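Local coordinates for carbohydrate-binding module family 14 protein (Pseudocercospora fuligena, PDB 4Z4A) that probably binds chitin through its carbohydrate-binding module, as an Avr4 effector of a fungal plant pathogen that is a counterpart of the avirulence protein recognised by the Cf-4 receptor, at residues F26-C38 with C58-E72. Sequence-based numbering, arbitrary orientation.
With EDO (1,2-ethanediol), chain P.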
ATOM      1  N   PHE B  26      18.168  -3.048  -8.462  1.00 56.04           N
ATOM      2  CA  PHE B  26      16.913  -3.657  -8.870  1.00 54.86           C
ATOM      3  C   PHE B  26      16.135  -2.644  -9.665  1.00 47.35           C
ATOM      4  O   PHE B  26      16.262  -1.444  -9.461  1.00 48.74           O
ATOM      5  CB  PHE B  26      16.066  -4.215  -7.704  1.00 60.31           C
ATOM      6  CG  PHE B  26      16.499  -3.762  -6.337  1.00 69.88           C
ATOM      7  CD1 PHE B  26      17.511  -4.437  -5.654  1.00 74.16           C
ATOM      8  CD2 PHE B  26      15.871  -2.682  -5.705  1.00 75.28           C
ATOM      9  CE1 PHE B  26      17.904  -4.029  -4.380  1.00 74.71           C
ATOM     10  CE2 PHE B  26      16.264  -2.272  -4.433  1.00 73.29           C
ATOM     11  CZ  PHE B  26      17.279  -2.947  -3.771  1.00 75.08           C
ATOM     12  N   VAL B  27      15.363  -3.142 -10.614  1.00 40.01           N
ATOM     13  CA  VAL B  27      14.456  -2.339 -11.377  1.00 37.86           C
ATOM     14  C   VAL B  27      13.083  -2.966 -11.245  1.00 37.01           C
ATOM     15  O   VAL B  27      12.957  -4.106 -10.770  1.00 37.61           O
ATOM     16  CB  VAL B  27      14.880  -2.243 -12.863  1.00 40.04           C
ATOM     17  CG1 VAL B  27      16.247  -1.578 -12.986  1.00 43.13           C
ATOM     18  CG2 VAL B  27      14.898  -3.610 -13.515  1.00 40.84           C
ATOM     19  N   CYS B  28      12.050  -2.229 -11.624  1.00 35.50           N
ATOM     20  CA  CYS B  28      10.691  -2.777 -11.594  1.00 33.87           C
ATOM     21  C   CYS B  28      10.441  -3.720 -12.742  1.00 32.34           C
ATOM     22  O   CYS B  28      10.785  -3.406 -13.855  1.00 32.47           O
ATOM     23  CB  CYS B  28       9.663  -1.652 -11.632  1.00 35.35           C
ATOM     24  SG  CYS B  28       9.749  -0.764 -10.075  1.00 38.33           S
ATOM     25  N   PRO B  29       9.799  -4.881 -12.478  1.00 30.07           N
ATOM     26  CA  PRO B  29       9.481  -5.729 -13.603  1.00 30.38           C
ATOM     27  C   PRO B  29       8.293  -5.158 -14.398  1.00 29.79           C
ATOM     28  O   PRO B  29       7.188  -5.011 -13.881  1.00 28.90           O
ATOM     29  CB  PRO B  29       9.177  -7.080 -12.959  1.00 29.85           C
ATOM     30  CG  PRO B  29       8.679  -6.733 -11.581  1.00 29.80           C
ATOM     31  CD  PRO B  29       9.537  -5.547 -11.182  1.00 30.30           C
ATOM     32  N   ALA B  30       8.534  -4.860 -15.678  1.00 31.61           N
ATOM     33  CA  ALA B  30       7.534  -4.208 -16.497  1.00 33.55           C
ATOM     34  C   ALA B  30       6.295  -5.060 -16.698  1.00 30.96           C
ATOM     35  O   ALA B  30       5.215  -4.535 -16.933  1.00 29.08           O
ATOM     36  CB  ALA B  30       8.118  -3.860 -17.870  1.00 34.85           C
ATOM     37  N   ALA B  31       6.454  -6.380 -16.684  1.00 30.61           N
ATOM     38  CA  ALA B  31       5.335  -7.250 -16.930  1.00 30.97           C
ATOM     39  C   ALA B  31       4.225  -6.982 -15.920  1.00 29.49           C
ATOM     40  O   ALA B  31       3.049  -7.015 -16.259  1.00 29.33           O
ATOM     41  CB  ALA B  31       5.753  -8.683 -16.855  1.00 31.75           C
ATOM     42  N   ASP B  32       4.594  -6.746 -14.663  1.00 29.56           N
ATOM     43  CA  ASP B  32       3.575  -6.534 -13.641  1.00 28.85           C
ATOM     44  C   ASP B  32       2.814  -5.198 -13.841  1.00 26.84           C
ATOM     45  O   ASP B  32       1.602  -5.107 -13.629  1.00 26.45           O
ATOM     46  CB  ASP B  32       4.181  -6.549 -12.246  1.00 28.30           C
ATOM     47  CG  ASP B  32       4.509  -7.949 -11.736  1.00 31.54           C
ATOM     48  OD1 ASP B  32       3.856  -8.924 -12.171  1.00 29.17           O
ATOM     49  OD2 ASP B  32       5.362  -8.037 -10.817  1.00 30.63           O
ATOM     50  N   ILE B  33       3.545  -4.172 -14.229  1.00 29.01           N
ATOM     51  CA  ILE B  33       2.945  -2.866 -14.496  1.00 30.76           C
ATOM     52  C   ILE B  33       2.016  -2.972 -15.674  1.00 29.95           C
ATOM     53  O   ILE B  33       0.910  -2.472 -15.637  1.00 28.28           O
ATOM     54  CB  ILE B  33       4.038  -1.823 -14.731  1.00 33.74           C
ATOM     55  CG1 ILE B  33       4.778  -1.599 -13.398  1.00 39.20           C
ATOM     56  CG2 ILE B  33       3.426  -0.487 -15.185  1.00 34.24           C
ATOM     57  CD1 ILE B  33       6.257  -1.538 -13.563  1.00 43.15           C
ATOM     58  N   LYS B  34       2.460  -3.624 -16.744  1.00 32.32           N
ATOM     59  CA  LYS B  34       1.614  -3.719 -17.939  1.00 34.81           C
ATOM     60  C   LYS B  34       0.376  -4.559 -17.730  1.00 33.06           C
ATOM     61  O   LYS B  34      -0.674  -4.239 -18.244  1.00 34.32           O
ATOM     62  CB  LYS B  34       2.396  -4.305 -19.130  1.00 37.09           C
ATOM     63  CG  LYS B  34       3.547  -3.482 -19.670  1.00 43.96           C
ATOM     64  CD  LYS B  34       4.288  -4.370 -20.684  1.00 48.88           C
ATOM     65  CE  LYS B  34       4.929  -3.611 -21.817  1.00 56.91           C
ATOM     66  NZ  LYS B  34       6.289  -3.150 -21.434  1.00 61.99           N
ATOM     67  N   THR B  35       0.497  -5.647 -16.979  1.00 28.80           N
ATOM     68  CA  THR B  35      -0.564  -6.595 -16.839  1.00 31.10           C
ATOM     69  C   THR B  35      -1.624  -6.150 -15.830  1.00 30.34           C
ATOM     70  O   THR B  35      -2.795  -6.419 -16.020  1.00 30.88           O
ATOM     71  CB  THR B  35       0.017  -7.953 -16.416  1.00 34.08           C
ATOM     72  OG1 THR B  35       0.758  -8.491 -17.519  1.00 35.68           O
ATOM     73  CG2 THR B  35      -1.054  -8.911 -16.095  1.00 37.67           C
ATOM     74  N   THR B  36      -1.197  -5.474 -14.769  1.00 27.89           N
ATOM     75  CA  THR B  36      -2.087  -5.107 -13.627  1.00 27.01           C
ATOM     76  C   THR B  36      -2.355  -3.618 -13.509  1.00 26.26           C
ATOM     77  O   THR B  36      -3.348  -3.237 -12.870  1.00 28.12           O
ATOM     78  CB  THR B  36      -1.511  -5.549 -12.235  1.00 25.95           C
ATOM     79  OG1 THR B  36      -0.311  -4.839 -11.911  1.00 26.08           O
ATOM     80  CG2 THR B  36      -1.272  -7.068 -12.203  1.00 31.03           C
ATOM     81  N   LYS B  37      -1.437  -2.796 -14.048  1.00 25.85           N
ATOM     82  CA  LYS B  37      -1.426  -1.344 -13.885  1.00 25.73           C
ATOM     83  C   LYS B  37      -1.266  -0.994 -12.394  1.00 24.97           C
ATOM     84  O   LYS B  37      -1.556   0.133 -11.969  1.00 25.00           O
ATOM     85  CB  LYS B  37      -2.685  -0.690 -14.453  1.00 27.35           C
ATOM     86  CG  LYS B  37      -2.788  -0.794 -15.958  1.00 30.13           C
ATOM     87  CD  LYS B  37      -3.942   0.088 -16.405  1.00 36.29           C
ATOM     88  CE  LYS B  37      -3.952   0.281 -17.909  1.00 39.38           C
ATOM     89  NZ  LYS B  37      -4.706  -0.851 -18.469  1.00 43.05           N
ATOM     90  N   CYS B  38      -0.814  -1.986 -11.640  1.00 25.24           N
ATOM     91  CA  CYS B  38      -0.683  -1.882 -10.186  1.00 25.87           C
ATOM     92  C   CYS B  38      -1.947  -1.392  -9.480  1.00 26.64           C
ATOM     93  O   CYS B  38      -1.857  -0.784  -8.412  1.00 27.35           O
ATOM     94  CB  CYS B  38       0.526  -0.992  -9.855  1.00 28.41           C
ATOM     95  SG  CYS B  38       2.122  -1.502 -10.556  1.00 31.45           S
ATOM     96  N   CYS B  58       6.611  -0.954  -6.496  1.00 29.03           N
ATOM     97  CA  CYS B  58       6.776  -0.371  -7.821  1.00 31.04           C
ATOM     98  C   CYS B  58       5.563   0.464  -8.177  1.00 30.48           C
ATOM     99  O   CYS B  58       4.432   0.031  -8.046  1.00 28.94           O
ATOM    100  CB  CYS B  58       7.020  -1.443  -8.874  1.00 33.87           C
ATOM    101  SG  CYS B  58       8.706  -2.046  -8.750  1.00 34.86           S
ATOM    102  N   SER B  59       5.800   1.717  -8.549  1.00 29.78           N
ATOM    103  CA  SER B  59       4.732   2.594  -8.986  1.00 30.39           C
ATOM    104  C   SER B  59       4.811   2.749 -10.494  1.00 29.46           C
ATOM    105  O   SER B  59       5.884   2.954 -11.033  1.00 30.73           O
ATOM    106  CB  SER B  59       4.843   3.975  -8.331  1.00 31.08           C
ATOM    107  OG  SER B  59       4.499   3.941  -6.951  1.00 32.60           O
ATOM    108  N   PRO B  60       3.679   2.679 -11.192  1.00 29.89           N
ATOM    109  CA  PRO B  60       3.820   2.969 -12.634  1.00 28.54           C
ATOM    110  C   PRO B  60       4.359   4.372 -12.881  1.00 32.50           C
ATOM    111  O   PRO B  60       4.029   5.262 -12.118  1.00 33.59           O
ATOM    112  CB  PRO B  60       2.381   2.920 -13.141  1.00 29.36           C
ATOM    113  CG  PRO B  60       1.682   2.013 -12.147  1.00 28.90           C
ATOM    114  CD  PRO B  60       2.285   2.390 -10.828  1.00 29.36           C
ATOM    115  N   ALA B  61       5.184   4.526 -13.924  1.00 31.47           N
ATOM    116  CA  ALA B  61       5.898   5.813 -14.121  1.00 36.38           C
ATOM    117  C   ALA B  61       4.913   6.896 -14.487  1.00 37.47           C
ATOM    118  O   ALA B  61       5.048   8.069 -14.097  1.00 38.26           O
ATOM    119  CB  ALA B  61       6.950   5.674 -15.188  1.00 36.55           C
ATOM    120  N   ASP B  62       3.919   6.482 -15.246  1.00 38.44           N
ATOM    121  CA  ASP B  62       2.881   7.364 -15.689  1.00 41.32           C
ATOM    122  C   ASP B  62       1.704   6.520 -16.145  1.00 40.38           C
ATOM    123  O   ASP B  62       1.733   5.281 -16.052  1.00 36.06           O
ATOM    124  CB  ASP B  62       3.439   8.241 -16.845  1.00 42.93           C
ATOM    125  CG  ASP B  62       4.027   7.415 -17.973  1.00 45.79           C
ATOM    126  OD1 ASP B  62       3.408   6.392 -18.350  1.00 43.16           O
ATOM    127  OD2 ASP B  62       5.100   7.799 -18.514  1.00 48.16           O
ATOM    128  N   ASP B  63       0.678   7.184 -16.678  1.00 40.80           N
ATOM    129  CA  ASP B  63      -0.531   6.506 -17.114  1.00 41.78           C
ATOM    130  C   ASP B  63      -0.456   5.809 -18.487  1.00 40.83           C
ATOM    131  O   ASP B  63      -1.486   5.399 -19.019  1.00 41.61           O
ATOM    132  CB  ASP B  63      -1.730   7.460 -17.003  1.00 44.54           C
ATOM    133  CG  ASP B  63      -1.728   8.570 -18.059  1.00 48.20           C
ATOM    134  OD1 ASP B  63      -0.713   8.768 -18.780  1.00 46.44           O
ATOM    135  OD2 ASP B  63      -2.764   9.276 -18.127  1.00 51.88           O
ATOM    136  N   SER B  64       0.751   5.628 -19.035  1.00 40.94           N
ATOM    137  CA  SER B  64       0.967   4.666 -20.115  1.00 39.09           C
ATOM    138  C   SER B  64       1.113   3.249 -19.533  1.00 36.41           C
ATOM    139  O   SER B  64       0.904   2.252 -20.225  1.00 34.88           O
ATOM    140  CB  SER B  64       2.222   5.002 -20.891  1.00 39.65           C
ATOM    141  OG  SER B  64       2.126   6.315 -21.399  1.00 49.19           O
ATOM    142  N   TYR B  65       1.464   3.175 -18.251  1.00 35.84           N
ATOM    143  CA  TYR B  65       1.633   1.894 -17.552  1.00 34.17           C
ATOM    144  C   TYR B  65       2.572   0.950 -18.295  1.00 33.79           C
ATOM    145  O   TYR B  65       2.203  -0.197 -18.590  1.00 35.37           O
ATOM    146  CB  TYR B  65       0.281   1.207 -17.278  1.00 33.38           C
ATOM    147  CG  TYR B  65      -0.659   2.057 -16.459  1.00 31.67           C
ATOM    148  CD1 TYR B  65      -0.582   2.085 -15.063  1.00 33.79           C
ATOM    149  CD2 TYR B  65      -1.643   2.815 -17.071  1.00 35.07           C
ATOM    150  CE1 TYR B  65      -1.452   2.849 -14.315  1.00 33.89           C
ATOM    151  CE2 TYR B  65      -2.528   3.591 -16.333  1.00 34.44           C
ATOM    152  CZ  TYR B  65      -2.413   3.612 -14.961  1.00 33.41           C
ATOM    153  OH  TYR B  65      -3.289   4.382 -14.256  1.00 35.07           O
ATOM    154  N   LEU B  66       3.760   1.450 -18.606  1.00 33.82           N
ATOM    155  CA  LEU B  66       4.748   0.658 -19.346  1.00 37.03           C
ATOM    156  C   LEU B  66       5.982   0.318 -18.513  1.00 36.11           C
ATOM    157  O   LEU B  66       6.604  -0.719 -18.733  1.00 37.87           O
ATOM    158  CB  LEU B  66       5.189   1.388 -20.617  1.00 39.34           C
ATOM    159  CG  LEU B  66       4.101   1.636 -21.663  1.00 41.85           C
ATOM    160  CD1 LEU B  66       4.663   2.595 -22.728  1.00 44.08           C
ATOM    161  CD2 LEU B  66       3.617   0.325 -22.270  1.00 41.81           C
ATOM    162  N   THR B  67       6.337   1.184 -17.567  1.00 35.40           N
ATOM    163  CA  THR B  67       7.514   0.958 -16.760  1.00 36.39           C
ATOM    164  C   THR B  67       7.173   1.431 -15.367  1.00 36.79           C
ATOM    165  O   THR B  67       6.131   2.090 -15.140  1.00 33.02           O
ATOM    166  CB  THR B  67       8.744   1.708 -17.275  1.00 39.27           C
ATOM    167  OG1 THR B  67       8.460   3.105 -17.219  1.00 40.18           O
ATOM    168  CG2 THR B  67       9.107   1.272 -18.710  1.00 40.38           C
ATOM    169  N   GLY B  68       8.046   1.065 -14.440  1.00 35.14           N
ATOM    170  CA  GLY B  68       7.807   1.280 -13.037  1.00 34.99           C
ATOM    171  C   GLY B  68       8.940   2.022 -12.390  1.00 34.19           C
ATOM    172  O   GLY B  68      10.089   1.965 -12.867  1.00 38.82           O
ATOM    173  N   ILE B  69       8.597   2.717 -11.317  1.00 36.23           N
ATOM    174  CA  ILE B  69       9.539   3.398 -10.450  1.00 36.60           C
ATOM    175  C   ILE B  69       9.651   2.674  -9.110  1.00 35.46           C
ATOM    176  O   ILE B  69       8.624   2.371  -8.474  1.00 33.47           O
ATOM    177  CB  ILE B  69       9.083   4.845 -10.216  1.00 39.22           C
ATOM    178  CG1 ILE B  69       9.032   5.609 -11.546  1.00 41.56           C
ATOM    179  CG2 ILE B  69      10.007   5.526  -9.212  1.00 42.36           C
ATOM    180  CD1 ILE B  69       8.255   6.903 -11.450  1.00 42.45           C
ATOM    181  N   ILE B  70      10.895   2.393  -8.690  1.00 34.77           N
ATOM    182  CA  ILE B  70      11.177   1.676  -7.438  1.00 36.04           C
ATOM    183  C   ILE B  70      11.005   2.607  -6.252  1.00 37.14           C
ATOM    184  O   ILE B  70      11.554   3.719  -6.254  1.00 34.66           O
ATOM    185  CB  ILE B  70      12.646   1.134  -7.382  1.00 38.99           C
ATOM    186  CG1 ILE B  70      12.842  -0.030  -8.350  1.00 41.27           C
ATOM    187  CG2 ILE B  70      13.070   0.694  -5.972  1.00 38.90           C
ATOM    188  CD1 ILE B  70      12.373  -1.372  -7.809  1.00 42.45           C
ATOM    189  N   HIS B  71      10.272   2.137  -5.235  1.00 34.67           N
ATOM    190  CA  HIS B  71      10.223   2.752  -3.902  1.00 33.61           C
ATOM    191  C   HIS B  71      10.616   1.732  -2.850  1.00 34.80           C
ATOM    192  O   HIS B  71       9.965   0.693  -2.715  1.00 33.61           O
ATOM    193  CB  HIS B  71       8.818   3.260  -3.609  1.00 34.50           C
ATOM    194  CG  HIS B  71       8.350   4.301  -4.562  1.00 35.60           C
ATOM    195  ND1 HIS B  71       8.689   5.632  -4.423  1.00 37.83           N
ATOM    196  CD2 HIS B  71       7.597   4.218  -5.683  1.00 37.04           C
ATOM    197  CE1 HIS B  71       8.157   6.325  -5.412  1.00 38.92           C
ATOM    198  NE2 HIS B  71       7.489   5.494  -6.191  1.00 40.89           N
ATOM    199  N   GLU B  72      11.715   1.974  -2.151  1.00 34.75           N
ATOM    200  CA  GLU B  72      12.125   1.143  -1.019  1.00 36.19           C
ATOM    201  C   GLU B  72      11.387   1.630   0.216  1.00 35.28           C
ATOM    202  O   GLU B  72      11.593   2.731   0.702  1.00 35.79           O
ATOM    203  CB  GLU B  72      13.653   1.191  -0.853  1.00 40.58           C
ATOM    204  CG  GLU B  72      14.353   0.630  -2.080  1.00 43.05           C
ATOM    205  CD  GLU B  72      15.867   0.611  -1.933  1.00 50.40           C
ATOM    206  OE1 GLU B  72      16.537   1.301  -2.720  1.00 53.44           O
ATOM    207  OE2 GLU B  72      16.387  -0.084  -1.030  1.00 51.40           O
TER
HETATM  208  C1  EDO P 206      11.455  -5.481  -7.784  1.00 50.57           C
HETATM  209  O1  EDO P 206      12.765  -4.982  -8.056  1.00 55.41           O
HETATM  210  C2  EDO P 206      11.611  -6.876  -7.201  1.00 53.33           C
HETATM  211  O2  EDO P 206      11.267  -7.883  -8.170  1.00 59.32           O
HETATM  212  O   HOH W   1      12.407   0.573 -12.563  1.00 38.90           O
HETATM  213  O   HOH W   2       9.817  -1.102 -15.248  1.00 39.97           O
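Phe-26 meets Ile-70 and Glu-72 where the N-terminal arm and helix 30-36 lie against the antiparallel hairpin of strands 54-60 and 68-74, part of the disulfide-rich CBM14 (Peritrophin-A) fold. Its ring turns an edge to the Glu-72 carboxylate, Phe-26 CE2 lying 3.8 Å from Glu-72 CD with the two planes 79° apart, though the ring is poorly ordered and this edge contact is therefore less certain; the acid's charge is paired with Lys-50. At Val-27 the backbone O takes a hydrogen bond from an ethanediol, probably a crystallisation additive.

Cys-28 ties the arm covalently to strand 54-60 through the disulfide to Cys-58, whose chi3 of -91° is close to the relaxed right-angle value. Ile-70 CD1 packs on Cys-28 SG at 3.5 Å. The backbones here are joined through solvent: one water links Cys-28 N to Gly-68 O, a second links Cys-28 O to Gly-68 N. Pro-29 then stands at the N-cap position of helix 30-36, and Ala-30 CB touches Leu-66 O.

Ile-33 is the buried apolar residue of the helix and works with two branches, which chi1 splits by setting CG1 beside the backbone N and CG2 anti to it. CD1, at the end of CG1, lies against the backbone of Gly-68, which has no side chain, 3.3 Å from Gly-68 CA. CG2 instead packs on Tyr-65 C at 3.5 Å and, more loosely, on Pro-60 CB. Lys-34 follows with its aliphatic part along Tyr-65 O.

Positive phi at Lys-37 ends the helix, and its side chain runs across one face of Tyr-65 in a CH-pi contact, Lys-37 CD sitting 3.7 Å from the Tyr-65 ring centroid and 14° off the normal; the opposite face has Asp-62 O. The phenol OH hydrogen-bonds Tyr-65 OH of the second subunit. Cys-38, disulfide-bonded to Cys-44, rests on Pro-60, with Cys-38 SG 3.9 Å from Pro-60 CG.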